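Local structure of dehydratase, IlvD/Edd family (Caulobacter crescentus, 5OYN) at residues Ile56-Thr62 / Ile128-Thr134; Asp65-Cys69 / His97-Glu101; Asp111-Ser115 / Pro142-Met146; Val157-Gly161 / Arg243-Ala247; Ser470-Asn475 / Gly496-Ala502. The protein catalyses the dehydration of D-xylonate to 2-dehydro-3-deoxy-D-arabinonate, and that of D-gluconate with similar efficiency, using a [2Fe-2S] cluster and magnesium. All coordinates share one frame; numbering follows the deposited sequence.

Contact 1: residues Ile56-Thr62 / Ile128-Thr134; sequences IIGIAQT and IDAVVLT
The carboxylate of Asp129 receives the backbone N-H of Ile56 on the anti side of OD2, at 2.8 Å from N to OD2 and 32° out of the carboxylate plane. That oxygen has a second partner in Ser20 OG. Beyond this polar end the segments run as neighbouring parallel strands, 56-61 beside 130-134, with the axes of these short segments 20° apart, in the middle of a four-stranded parallel sheet of alpha/beta type. The register follows from the backbone bonds: Asp129 N to Ile56 O, Gly58 N to Ala130 O, Val132 N to Gly58 O and Ala60 N to Val132 O, the last at 3.0 Å. An alanine in place of Asp129 would keep its own N-H bond but would probably leave the Ile56 N-H and the Ser20 hydroxyl without their shared acceptor. One sheet face carries Ile57, Ile59, Ala130 and Val132, where CD1 of Ile57 lies 3.8 Å from CB of Ala130 and CG2 of Ile57 meets CG2 of Val132 at 4.1 Å; helices 73-87 and 241-259 cover this face. The other face carries Ala60, Val131 and Leu133, with CB of Ala60 4.4 Å from CD2 of Leu133. Gly58 adds no side chain there, and CG2 of Ile128 comes to 4.0 Å from its N. At the far end Thr134 turns OG1 between its backbone N and carbonyl carbon (chi1 66°), so that OG1 donates a hydrogen bond to Ala60 O in the carbonyl plane, on a lone pair, while CG2 of Thr134 rests 4.1 Å from CG2 of Ile59.

Contact 2: residues Asp65-Cys69 / His97-Glu101; sequences DISPC and HPIFE. With MG (magnesium ion), chain E; FES (Fe2/s2 (inorganic) cluster), chain F.
Ser67 and Phe100 bring the two irregular backbones to a CA-CA separation of 5.0 Å, where the loop after strand 56-61 passes the loop after strand 90-95. One hydrogen bond joins them: the hydroxyl of Ser67 gives its proton to the carbonyl of Ile99, with OG 2.9 Å from O, approaching from above the carbonyl plane, 50° out of it, and so not along a lone pair. Phe100 buries more surface than any other residue of the contact. With CG set opposite the backbone N (chi1 175°), the ring reaches across to Pro68, whose CD stands 3.8 Å from the ring centroid and only 9° off the ring normal, a CH-pi contact over the face. The two side chains meet at about a right angle, and Pro68 CG also approaches CZ of Phe100 at 3.6 Å. Cys69 SG takes an oblique place near the same ring, a sulfur-aromatic contact, while cluster sulfur S1 lies at the ring edge, 4.0 Å from Phe100 CE1. Farther back, CG2 of Ile66 packs on CB of Pro98 at 3.6 Å. The second subunit reaches in as well: its Phe40 meets the Phe100 ring edge-to-face, and its Tyr126 hydroxyl bonds to the Phe100 N. Cys69 SG binds iron FE1 at 2.3 Å, an iron it shares with Cys137, and Glu101 OE1 binds magnesium at 2.1 Å. Two consecutive residues, Phe100 and Glu101, thus line the cluster pocket and ligate the magnesium respectively, consistent with the two sites being held in a fixed relation.

Contact 3: residues Asp111-Ser115 / Pro142-Met146; sequences DRNLS and PAGIM
NH2 of Arg112, part of a guanidinium with Met146 SD over one face, is gripped by two carbonyl oxygens: OD1 of the adjoining Asn113 at 3.1 Å from NH2, tilted 28° from the guanidinium plane, and the backbone O of Gly579. NH1 bonds to His292 ND1, so the buried charged end is held at both terminal nitrogens. Over the guanidinium face the sulfur of Met146 comes 3.4 Å from NE of Arg112, and CE of Met146 lies 3.6 Å from OD1 of Asn113; a bend at chi3 (45°) swings this methyl toward the two residues. The aliphatic part of the arginine packs as well. Its CG meets CB of Ala143 at 3.6 Å and its CD meets CG of Pro142 at 3.9 Å, with the Arg112 and Pro142 side chains crossing at about a right angle. The small side chain of Ala143 is consistent with the close backbone approach, 5.1 Å between its CA and that of Arg112. The helical segments run 33° from parallel with axes 8.7 Å apart: helix 109-125 leads into strand 130-135, helix 141-151 follows that strand, and helix 289-299 packs against both Arg112 and Met146.

Contact 4: residues Val157-Gly161 / Arg243-Ala247; sequences VLSGG and RGQMA
Apolar contacts join Leu158 of strand 155-159 to helix 241-259. CD2 of Leu158 lies 3.6 Å from CB of Ala247, and CD1 of Leu158 lies 4.0 Å from CG of Met246, these last two side chains sliding past each other in opposite directions. Leu158 CG stands opposite its backbone N (chi1 179°), which sends both methyls toward the helix, and helix 73-87 adds Val80 to the same patch.

The second kind of contact is packing of the Arg243 guanidinium, one face down, on the backbone. The chain of Arg243 bends at chi2 and chi3 and brings the group against the peptides that end the strand. The carbonyl carbon of Ser159 sits 3.7 Å above the guanidinium plane, over its centre, and CA of Gly160 lies over the same face nearer the rim. Polar atoms are close as well: Gly160 O is 2.8 Å from NE of Arg243. NH2 hydrogen-bonds to the carbonyls of Ile236 and Cys233, outside the two segments. Ser159 turns its hydroxyl to Asn220 instead, leaving CB 4.0 Å from NH2 of Arg243.

Backbone shape matters at Gly161, where a CB would point toward the helix and crowd NH2 of Arg243; without one, CA of Gly161 comes to 3.6 Å from NH2. The strand and helix axes are 9.2 Å apart and nearly antiparallel, at 168°. This is the helix-on-sheet packing of an alpha/beta fold, at an edge strand of the parallel sheet within this chain, whose trailing loop bonds through Gly161 to His209 of the cluster pocket.

Contact 5: residues Ser470-Asn475 / Gly496-Ala502; sequences SAEVVN and GRQSGTA. With MG (magnesium ion), chain E.
Arg497 crosses from its own loop onto residues 470-472, one carbon after another. Its CB lies 3.7 Å from the carbonyl O of Ala471, CG touches CB of Ser470 at 3.5 Å, and CD comes 3.2 Å from OG of the same serine. NE turns to Asn288 OD1, its hydrogen-bond partner. At the tip NH1 makes a weak bond to Ser470 OG, and NH2 reaches OE2 of Glu472 at 3.1 Å, a weak hydrogen bond (N-H...O 120°) within a salt bridge, the guanidinium and carboxylate planes being 59° apart. Over one face of the guanidinium lie the Glu472 N and the Ala471 carbonyl carbon. A leucine in place of Arg497 would remove the guanidinium and would probably leave the Glu472 carboxylate without this positive neighbour and Asn288 OD1 without this donor. The two loops follow strands 455-460 and 492-494, neighbours in the mixed sheet of the C-terminal family region, and form one backbone bridge: Arg497 N bonds to Ala471 O at 2.7 Å, and Arg497 O accepts Val474 N and, weakly, Val473 N. Between these bonds Glu472 is the centre of an inverse gamma turn. Its side chain, extended beyond CG, ends with OE2 on magnesium at 2.1 Å, beside Glu101, Asp138 and the carboxylated Lys139, which also belong to the metal site. In the other segment, Ser499 to Ala502 make a type I beta turn, and Gly500 N donates to a water 3.0 Å away that also binds the magnesium. Gln498 OE1, bonded to Ser506 OG, rests against CB of Asn475.

How the contacts relate
Contacts 1 to 4 belong to the N-terminal family region and contact 5 to the C-terminal one. Contacts 1 and 4 share the parallel sheet through neighbouring strands 130-135 and 155-159. Contact 3 pairs helices 109-125 and 141-151, the latter packing on both strands through Leu133 and Val157. Along the chain, contact 2 falls between the segments of contact 1, and the segments of contacts 1 and 3 alternate. Contacts 1 and 5 lie farthest apart, with centres about 31 Å from each other. Contacts 2 and 5, with centres about 19 Å apart, meet at the magnesium, where Arg497 also salt-bridges Glu101, so the metal site is built from both regions.

Contact 1: residues Ile56-Thr62 / Ile128-Thr134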
# COMPACT_ATOMS: atom_id res chain seq x y z
N ILE A 56 -9.44 -21.01 4.88
CA ILE A 56 -9.34 -19.57 5.10
C ILE A 56 -8.33 -19.37 6.22
O ILE A 56 -8.57 -19.76 7.36
CB ILE A 56 -10.70 -18.96 5.48
CG1 ILE A 56 -11.78 -19.35 4.47
CG2 ILE A 56 -10.56 -17.47 5.58
CD1 ILE A 56 -11.37 -19.23 3.00
N ILE A 57 -7.20 -18.75 5.89
CA ILE A 57 -6.15 -18.46 6.87
C ILE A 57 -6.31 -17.02 7.34
O ILE A 57 -6.08 -16.08 6.59
CB ILE A 57 -4.75 -18.68 6.29
CG1 ILE A 57 -4.69 -20.03 5.56
CG2 ILE A 57 -3.71 -18.61 7.41
CD1 ILE A 57 -4.57 -21.21 6.49
N GLY A 58 -6.71 -16.83 8.60
CA GLY A 58 -6.68 -15.50 9.17
C GLY A 58 -5.25 -15.05 9.42
O GLY A 58 -4.35 -15.85 9.68
N ILE A 59 -5.04 -13.74 9.31
CA ILE A 59 -3.79 -13.09 9.71
C ILE A 59 -4.19 -11.99 10.69
O ILE A 59 -4.85 -11.02 10.30
CB ILE A 59 -3.00 -12.53 8.51
CG1 ILE A 59 -2.75 -13.62 7.47
CG2 ILE A 59 -1.63 -12.01 8.93
CD1 ILE A 59 -2.08 -13.10 6.22
N ALA A 60 -3.83 -12.15 11.96
CA ALA A 60 -4.22 -11.16 12.97
C ALA A 60 -3.17 -10.05 12.98
O ALA A 60 -2.10 -10.20 13.57
CB ALA A 60 -4.40 -11.80 14.34
N GLN A 61 -3.50 -8.95 12.29
CA GLN A 61 -2.60 -7.83 12.10
C GLN A 61 -2.52 -6.98 13.37
O GLN A 61 -3.54 -6.53 13.89
CB GLN A 61 -3.07 -6.96 10.95
CG GLN A 61 -2.21 -5.74 10.72
CD GLN A 61 -0.79 -6.11 10.36
OE1 GLN A 61 0.04 -6.31 11.23
NE2 GLN A 61 -0.51 -6.21 9.05
N THR A 62 -1.30 -6.74 13.84
CA THR A 62 -1.12 -5.91 15.01
C THR A 62 -0.42 -4.60 14.72
O THR A 62 -0.43 -3.70 15.57
CB THR A 62 -0.34 -6.68 16.09
OG1 THR A 62 0.92 -7.13 15.55
CG2 THR A 62 -1.18 -7.86 16.60
N ILE A 128 -13.04 -18.79 9.77
CA ILE A 128 -11.59 -18.81 9.87
C ILE A 128 -11.16 -20.21 10.29
O ILE A 128 -11.70 -20.77 11.25
CB ILE A 128 -11.09 -17.75 10.86
CG1 ILE A 128 -11.37 -16.35 10.29
CG2 ILE A 128 -9.60 -17.93 11.16
CD1 ILE A 128 -11.42 -15.28 11.35
N ASP A 129 -10.18 -20.77 9.57
CA ASP A 129 -9.71 -22.13 9.82
C ASP A 129 -8.44 -22.14 10.65
O ASP A 129 -8.41 -22.73 11.74
CB ASP A 129 -9.48 -22.85 8.50
CG ASP A 129 -10.76 -23.06 7.76
OD1 ASP A 129 -11.78 -23.33 8.44
OD2 ASP A 129 -10.75 -22.95 6.50
N ALA A 130 -7.37 -21.55 10.14
CA ALA A 130 -6.12 -21.40 10.87
C ALA A 130 -5.82 -19.92 11.00
O ALA A 130 -6.49 -19.07 10.39
CB ALA A 130 -4.98 -22.14 10.16
N VAL A 131 -4.80 -19.59 11.79
CA VAL A 131 -4.44 -18.20 12.04
C VAL A 131 -2.92 -18.03 12.06
O VAL A 131 -2.17 -18.95 12.42
CB VAL A 131 -5.07 -17.69 13.35
CG1 VAL A 131 -4.39 -18.31 14.54
CG2 VAL A 131 -4.99 -16.17 13.41
N VAL A 132 -2.48 -16.86 11.63
CA VAL A 132 -1.11 -16.42 11.77
C VAL A 132 -1.13 -15.22 12.70
O VAL A 132 -1.69 -14.17 12.35
CB VAL A 132 -0.48 -16.07 10.43
CG1 VAL A 132 0.92 -15.51 10.64
CG2 VAL A 132 -0.45 -17.30 9.54
N LEU A 133 -0.56 -15.38 13.89
CA LEU A 133 -0.54 -14.34 14.91
C LEU A 133 0.71 -13.50 14.71
O LEU A 133 1.83 -14.00 14.85
CB LEU A 133 -0.57 -14.96 16.32
CG LEU A 133 -1.69 -15.94 16.67
CD1 LEU A 133 -1.38 -16.64 17.95
CD2 LEU A 133 -3.03 -15.24 16.76
N THR A 134 0.52 -12.22 14.38
CA THR A 134 1.64 -11.28 14.24
C THR A 134 1.89 -10.65 15.60
O THR A 134 0.94 -10.27 16.30
CB THR A 134 1.36 -10.20 13.18
OG1 THR A 134 0.28 -9.36 13.62
CG2 THR A 134 0.99 -10.82 11.83

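Contact 2: residues Asp65-Cys69 / His97-Glu101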
# COMPACT_ATOMS: atom_id res chain seq x y z
N ASP A 65 0.01 2.70 12.66
CA ASP A 65 0.66 3.95 13.04
C ASP A 65 0.72 4.13 14.55
O ASP A 65 1.67 4.72 15.06
CB ASP A 65 -0.07 5.14 12.41
CG ASP A 65 0.07 5.21 10.89
OD1 ASP A 65 0.95 4.51 10.33
OD2 ASP A 65 -0.69 5.98 10.26
N ILE A 66 -0.30 3.65 15.27
CA ILE A 66 -0.34 3.75 16.73
C ILE A 66 0.52 2.71 17.42
O ILE A 66 0.76 2.82 18.63
CB ILE A 66 -1.79 3.61 17.25
CG1 ILE A 66 -2.06 4.55 18.42
CG2 ILE A 66 -2.09 2.18 17.68
CD1 ILE A 66 -2.31 5.97 17.97
N SER A 67 0.99 1.70 16.68
CA SER A 67 1.75 0.59 17.24
C SER A 67 3.07 0.46 16.49
O SER A 67 3.27 -0.48 15.72
CB SER A 67 0.95 -0.71 17.17
OG SER A 67 1.40 -1.65 18.14
N PRO A 68 4.00 1.39 16.71
CA PRO A 68 5.26 1.37 15.94
C PRO A 68 6.09 0.10 16.11
O PRO A 68 6.80 -0.28 15.17
CB PRO A 68 6.00 2.60 16.47
CG PRO A 68 5.30 2.98 17.73
CD PRO A 68 3.89 2.60 17.54
N CYS A 69 6.03 -0.57 17.27
CA CYS A 69 6.81 -1.79 17.46
C CYS A 69 6.33 -2.93 16.58
O CYS A 69 7.12 -3.85 16.29
CB CYS A 69 6.75 -2.23 18.91
SG CYS A 69 7.13 -0.93 20.04
N HIS A 97 -7.38 -5.27 18.73
CA HIS A 97 -7.21 -4.10 19.56
C HIS A 97 -5.73 -3.71 19.58
O HIS A 97 -4.87 -4.58 19.76
CB HIS A 97 -7.74 -4.40 20.96
CG HIS A 97 -7.64 -3.24 21.91
ND1 HIS A 97 -8.35 -2.08 21.73
CD2 HIS A 97 -6.90 -3.08 23.03
CE1 HIS A 97 -8.06 -1.24 22.71
NE2 HIS A 97 -7.18 -1.82 23.51
N PRO A 98 -5.40 -2.44 19.33
CA PRO A 98 -3.98 -2.05 19.28
C PRO A 98 -3.38 -1.93 20.66
O PRO A 98 -4.06 -1.62 21.64
CB PRO A 98 -4.03 -0.68 18.59
CG PRO A 98 -5.34 -0.13 18.96
CD PRO A 98 -6.28 -1.33 18.93
N ILE A 99 -2.08 -2.20 20.73
CA ILE A 99 -1.34 -2.15 21.99
C ILE A 99 0.05 -1.58 21.73
O ILE A 99 0.83 -2.16 20.97
CB ILE A 99 -1.22 -3.52 22.67
CG1 ILE A 99 -2.59 -4.23 22.77
CG2 ILE A 99 -0.53 -3.36 24.02
CD1 ILE A 99 -2.59 -5.50 23.62
N PHE A 100 0.35 -0.45 22.36
CA PHE A 100 1.64 0.22 22.26
C PHE A 100 2.05 0.52 23.70
O PHE A 100 1.53 1.45 24.31
CB PHE A 100 1.55 1.50 21.42
CG PHE A 100 2.83 2.30 21.37
CD1 PHE A 100 4.07 1.71 21.61
CD2 PHE A 100 2.78 3.67 21.06
CE1 PHE A 100 5.23 2.46 21.56
CE2 PHE A 100 3.95 4.42 21.02
CZ PHE A 100 5.18 3.81 21.27
N GLU A 101 2.98 -0.28 24.22
CA GLU A 101 3.30 -0.23 25.64
C GLU A 101 3.85 1.14 26.06
O GLU A 101 3.55 1.63 27.16
CB GLU A 101 4.29 -1.34 25.99
CG GLU A 101 4.85 -1.25 27.40
CD GLU A 101 4.20 -2.26 28.35
OE1 GLU A 101 4.80 -2.50 29.44
OE2 GLU A 101 3.12 -2.82 28.00
MG MG E . 6.49 -3.61 28.99
FE1 FES F . 6.66 -1.94 22.05
FE2 FES F . 8.84 -1.78 24.19
S1 FES F . 7.46 -0.30 23.30
S2 FES F . 8.38 -3.21 22.56
O HOH W 1 8.58 -4.16 29.17

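Contact 3: residues Asp111-Ser115 / Pro142-Met146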
# COMPACT_ATOMS: atom_id res chain seq x y z
N ASP A 111 -4.62 -3.83 28.38
CA ASP A 111 -5.10 -4.12 27.04
C ASP A 111 -4.96 -5.57 26.64
O ASP A 111 -5.68 -6.03 25.74
CB ASP A 111 -4.38 -3.23 26.04
CG ASP A 111 -4.91 -1.81 26.05
OD1 ASP A 111 -6.12 -1.65 26.33
OD2 ASP A 111 -4.14 -0.85 25.78
N ARG A 112 -4.06 -6.32 27.29
CA ARG A 112 -3.83 -7.70 26.87
C ARG A 112 -5.11 -8.51 26.95
O ARG A 112 -5.44 -9.25 26.02
CB ARG A 112 -2.75 -8.33 27.73
CG ARG A 112 -2.33 -9.68 27.23
CD ARG A 112 -1.65 -10.46 28.33
NE ARG A 112 -2.63 -11.11 29.18
CZ ARG A 112 -2.40 -11.52 30.42
NH1 ARG A 112 -1.21 -11.35 30.97
NH2 ARG A 112 -3.37 -12.10 31.10
N ASN A 113 -5.87 -8.35 28.03
CA ASN A 113 -7.10 -9.12 28.17
C ASN A 113 -8.18 -8.61 27.24
O ASN A 113 -8.94 -9.40 26.66
CB ASN A 113 -7.55 -9.10 29.64
CG ASN A 113 -6.67 -10.00 30.54
OD1 ASN A 113 -6.06 -10.97 30.08
ND2 ASN A 113 -6.62 -9.67 31.82
N LEU A 114 -8.26 -7.28 27.06
CA LEU A 114 -9.23 -6.70 26.13
C LEU A 114 -8.96 -7.14 24.70
O LEU A 114 -9.89 -7.46 23.95
CB LEU A 114 -9.21 -5.17 26.25
CG LEU A 114 -10.10 -4.39 25.28
CD1 LEU A 114 -11.55 -4.84 25.33
CD2 LEU A 114 -10.01 -2.89 25.57
N SER A 115 -7.70 -7.15 24.29
CA SER A 115 -7.37 -7.67 22.97
C SER A 115 -7.70 -9.15 22.88
O SER A 115 -8.22 -9.62 21.86
CB SER A 115 -5.90 -7.39 22.67
OG SER A 115 -5.49 -7.87 21.41
N PRO A 142 1.44 -12.72 24.21
CA PRO A 142 0.49 -13.48 25.06
C PRO A 142 -0.96 -13.27 24.67
O PRO A 142 -1.71 -14.24 24.54
CB PRO A 142 0.79 -12.95 26.47
CG PRO A 142 1.43 -11.64 26.28
CD PRO A 142 2.23 -11.78 25.02
N ALA A 143 -1.38 -12.02 24.46
CA ALA A 143 -2.74 -11.75 24.02
C ALA A 143 -3.11 -12.59 22.80
O ALA A 143 -4.21 -13.14 22.73
CB ALA A 143 -2.92 -10.26 23.71
N GLY A 144 -2.19 -12.73 21.84
CA GLY A 144 -2.49 -13.53 20.67
C GLY A 144 -2.59 -15.01 20.99
O GLY A 144 -3.58 -15.67 20.67
N ILE A 145 -1.56 -15.55 21.65
CA ILE A 145 -1.55 -16.98 21.97
C ILE A 145 -2.71 -17.35 22.88
O ILE A 145 -3.41 -18.35 22.65
CB ILE A 145 -0.19 -17.37 22.57
CG1 ILE A 145 0.90 -17.07 21.54
CG2 ILE A 145 -0.22 -18.82 23.00
CD1 ILE A 145 2.28 -17.38 22.01
N MET A 146 -2.96 -16.55 23.92
CA MET A 146 -4.12 -16.79 24.77
C MET A 146 -5.40 -16.95 23.95
O MET A 146 -6.15 -17.92 24.13
CB MET A 146 -4.28 -15.65 25.78
CG MET A 146 -3.28 -15.72 26.91
SD MET A 146 -3.11 -14.17 27.81
CE MET A 146 -4.82 -13.67 28.03

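Contact 4: residues Val157-Gly161 / Arg243-Ala247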
# COMPACT_ATOMS: atom_id res chain seq x y z
N VAL A 157 2.87 -18.30 15.42
CA VAL A 157 3.28 -16.93 15.73
C VAL A 157 4.29 -16.48 14.70
O VAL A 157 5.19 -17.23 14.32
CB VAL A 157 3.86 -16.83 17.15
CG1 VAL A 157 4.70 -15.55 17.28
CG2 VAL A 157 2.75 -16.85 18.20
N LEU A 158 4.13 -15.24 14.24
CA LEU A 158 5.14 -14.56 13.44
C LEU A 158 5.59 -13.34 14.21
O LEU A 158 4.78 -12.46 14.51
CB LEU A 158 4.60 -14.17 12.06
CG LEU A 158 5.63 -13.43 11.19
CD1 LEU A 158 6.90 -14.26 10.96
CD2 LEU A 158 5.01 -13.05 9.89
N SER A 159 6.87 -13.28 14.54
CA SER A 159 7.43 -12.17 15.30
C SER A 159 7.81 -11.04 14.36
O SER A 159 8.26 -11.28 13.24
CB SER A 159 8.66 -12.61 16.09
OG SER A 159 8.39 -13.76 16.88
N GLY A 160 7.64 -9.80 14.83
CA GLY A 160 8.17 -8.67 14.09
C GLY A 160 9.68 -8.60 14.15
O GLY A 160 10.35 -8.41 13.12
N GLY A 161 10.25 -8.78 15.34
CA GLY A 161 11.68 -8.66 15.56
C GLY A 161 12.04 -7.34 16.20
O GLY A 161 11.27 -6.38 16.18
N ARG A 243 13.74 -11.58 7.92
CA ARG A 243 12.41 -11.48 8.53
C ARG A 243 11.31 -11.66 7.50
O ARG A 243 10.30 -12.32 7.77
CB ARG A 243 12.26 -10.13 9.22
CG ARG A 243 10.85 -9.82 9.59
CD ARG A 243 10.30 -10.80 10.61
NE ARG A 243 11.07 -10.82 11.85
CZ ARG A 243 11.11 -11.84 12.69
NH1 ARG A 243 10.41 -12.94 12.45
NH2 ARG A 243 11.84 -11.76 13.80
N GLY A 244 11.47 -11.08 6.31
CA GLY A 244 10.45 -11.24 5.29
C GLY A 244 10.46 -12.62 4.69
O GLY A 244 9.41 -13.15 4.31
N GLN A 245 11.64 -13.23 4.58
CA GLN A 245 11.70 -14.64 4.23
C GLN A 245 11.00 -15.50 5.27
O GLN A 245 10.22 -16.40 4.94
CB GLN A 245 13.14 -15.06 4.06
CG GLN A 245 13.70 -14.55 2.78
CD GLN A 245 15.18 -14.64 2.72
OE1 GLN A 245 15.83 -14.78 3.75
NE2 GLN A 245 15.73 -14.58 1.52
N MET A 246 11.27 -15.23 6.54
CA MET A 246 10.60 -15.99 7.59
C MET A 246 9.10 -15.78 7.52
O MET A 246 8.32 -16.72 7.76
CB MET A 246 11.14 -15.57 8.96
CG MET A 246 10.35 -16.10 10.12
SD MET A 246 10.67 -17.87 10.35
CE MET A 246 12.45 -17.90 10.55
N ALA A 247 8.66 -14.58 7.17
CA ALA A 247 7.23 -14.32 7.09
C ALA A 247 6.60 -15.17 5.99
O ALA A 247 5.50 -15.69 6.15
CB ALA A 247 6.97 -12.84 6.86

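Contact 5: residues Ser470-Asn475 / Gly496-Ala502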
# COMPACT_ATOMS: atom_id res chain seq x y z
N SER A 470 -1.50 -3.85 36.25
CA SER A 470 -0.24 -3.61 36.94
C SER A 470 0.63 -2.66 36.12
O SER A 470 0.52 -2.59 34.89
CB SER A 470 0.47 -4.93 37.19
OG SER A 470 0.23 -5.82 36.10
N ALA A 471 1.51 -1.92 36.80
CA ALA A 471 2.30 -0.87 36.17
C ALA A 471 3.79 -1.10 36.37
O ALA A 471 4.24 -1.63 37.39
CB ALA A 471 1.92 0.50 36.72
N GLU A 472 4.57 -0.68 35.36
CA GLU A 472 6.03 -0.81 35.37
C GLU A 472 6.61 0.37 36.13
O GLU A 472 7.13 1.32 35.54
CB GLU A 472 6.58 -0.86 33.95
CG GLU A 472 6.20 -2.11 33.14
CD GLU A 472 6.71 -2.09 31.68
OE1 GLU A 472 7.20 -1.05 31.17
OE2 GLU A 472 6.59 -3.17 31.03
N VAL A 473 6.54 0.31 37.46
CA VAL A 473 7.00 1.43 38.29
C VAL A 473 7.91 1.01 39.45
O VAL A 473 8.23 1.82 40.32
CB VAL A 473 5.81 2.23 38.85
CG1 VAL A 473 5.06 2.95 37.74
CG2 VAL A 473 4.89 1.33 39.68
N VAL A 474 8.36 -0.25 39.46
CA VAL A 474 9.12 -0.73 40.61
C VAL A 474 10.61 -0.38 40.50
O VAL A 474 11.29 -0.25 41.52
CB VAL A 474 8.91 -2.25 40.79
CG1 VAL A 474 9.80 -2.79 41.91
CG2 VAL A 474 7.45 -2.55 41.11
N ASN A 475 11.14 -0.20 39.29
CA ASN A 475 12.57 0.11 39.18
C ASN A 475 12.86 1.53 39.68
O ASN A 475 13.38 2.37 38.93
CB ASN A 475 13.08 -0.10 37.75
CG ASN A 475 12.25 0.63 36.68
OD1 ASN A 475 11.02 0.60 36.70
ND2 ASN A 475 12.94 1.27 35.75
N GLY A 496 3.68 -3.84 41.90
CA GLY A 496 3.62 -3.64 40.47
C GLY A 496 4.73 -4.37 39.74
O GLY A 496 5.32 -5.33 40.25
N ARG A 497 5.03 -3.89 38.53
CA ARG A 497 6.00 -4.50 37.62
C ARG A 497 7.12 -3.50 37.32
O ARG A 497 7.16 -2.40 37.88
CB ARG A 497 5.31 -4.97 36.33
CG ARG A 497 3.90 -5.54 36.54
CD ARG A 497 3.32 -6.23 35.31
NE ARG A 497 3.86 -5.65 34.09
CZ ARG A 497 3.34 -4.59 33.47
NH1 ARG A 497 2.25 -4.02 33.94
NH2 ARG A 497 3.92 -4.12 32.37
N GLN A 498 8.04 -3.90 36.46
CA GLN A 498 9.04 -2.99 35.91
C GLN A 498 9.28 -3.38 34.47
O GLN A 498 9.00 -4.52 34.08
CB GLN A 498 10.35 -3.02 36.70
CG GLN A 498 11.20 -4.23 36.38
CD GLN A 498 12.41 -4.32 37.27
OE1 GLN A 498 12.62 -3.47 38.15
NE2 GLN A 498 13.24 -5.33 37.03
N SER A 499 9.82 -2.45 33.69
CA SER A 499 10.07 -2.74 32.28
C SER A 499 11.03 -3.91 32.15
O SER A 499 12.01 -4.02 32.89
CB SER A 499 10.63 -1.52 31.56
OG SER A 499 10.83 -1.78 30.17
N GLY A 500 10.76 -4.79 31.19
CA GLY A 500 11.67 -5.88 30.90
C GLY A 500 13.07 -5.40 30.57
O GLY A 500 14.02 -6.17 30.50
N THR A 501 13.18 -4.10 30.35
CA THR A 501 14.44 -3.45 30.06
C THR A 501 15.11 -2.89 31.31
O THR A 501 16.15 -2.24 31.21
CB THR A 501 14.19 -2.32 29.05
OG1 THR A 501 13.37 -1.31 29.65
CG2 THR A 501 13.46 -2.87 27.85
N ALA A 502 14.53 -3.13 32.49
CA ALA A 502 15.13 -2.60 33.70
C ALA A 502 16.37 -3.39 34.07
O ALA A 502 16.45 -4.61 33.85
CB ALA A 502 14.13 -2.62 34.86
MG MG E . 6.49 -3.61 28.99
O HOH W 1 8.58 -4.16 29.17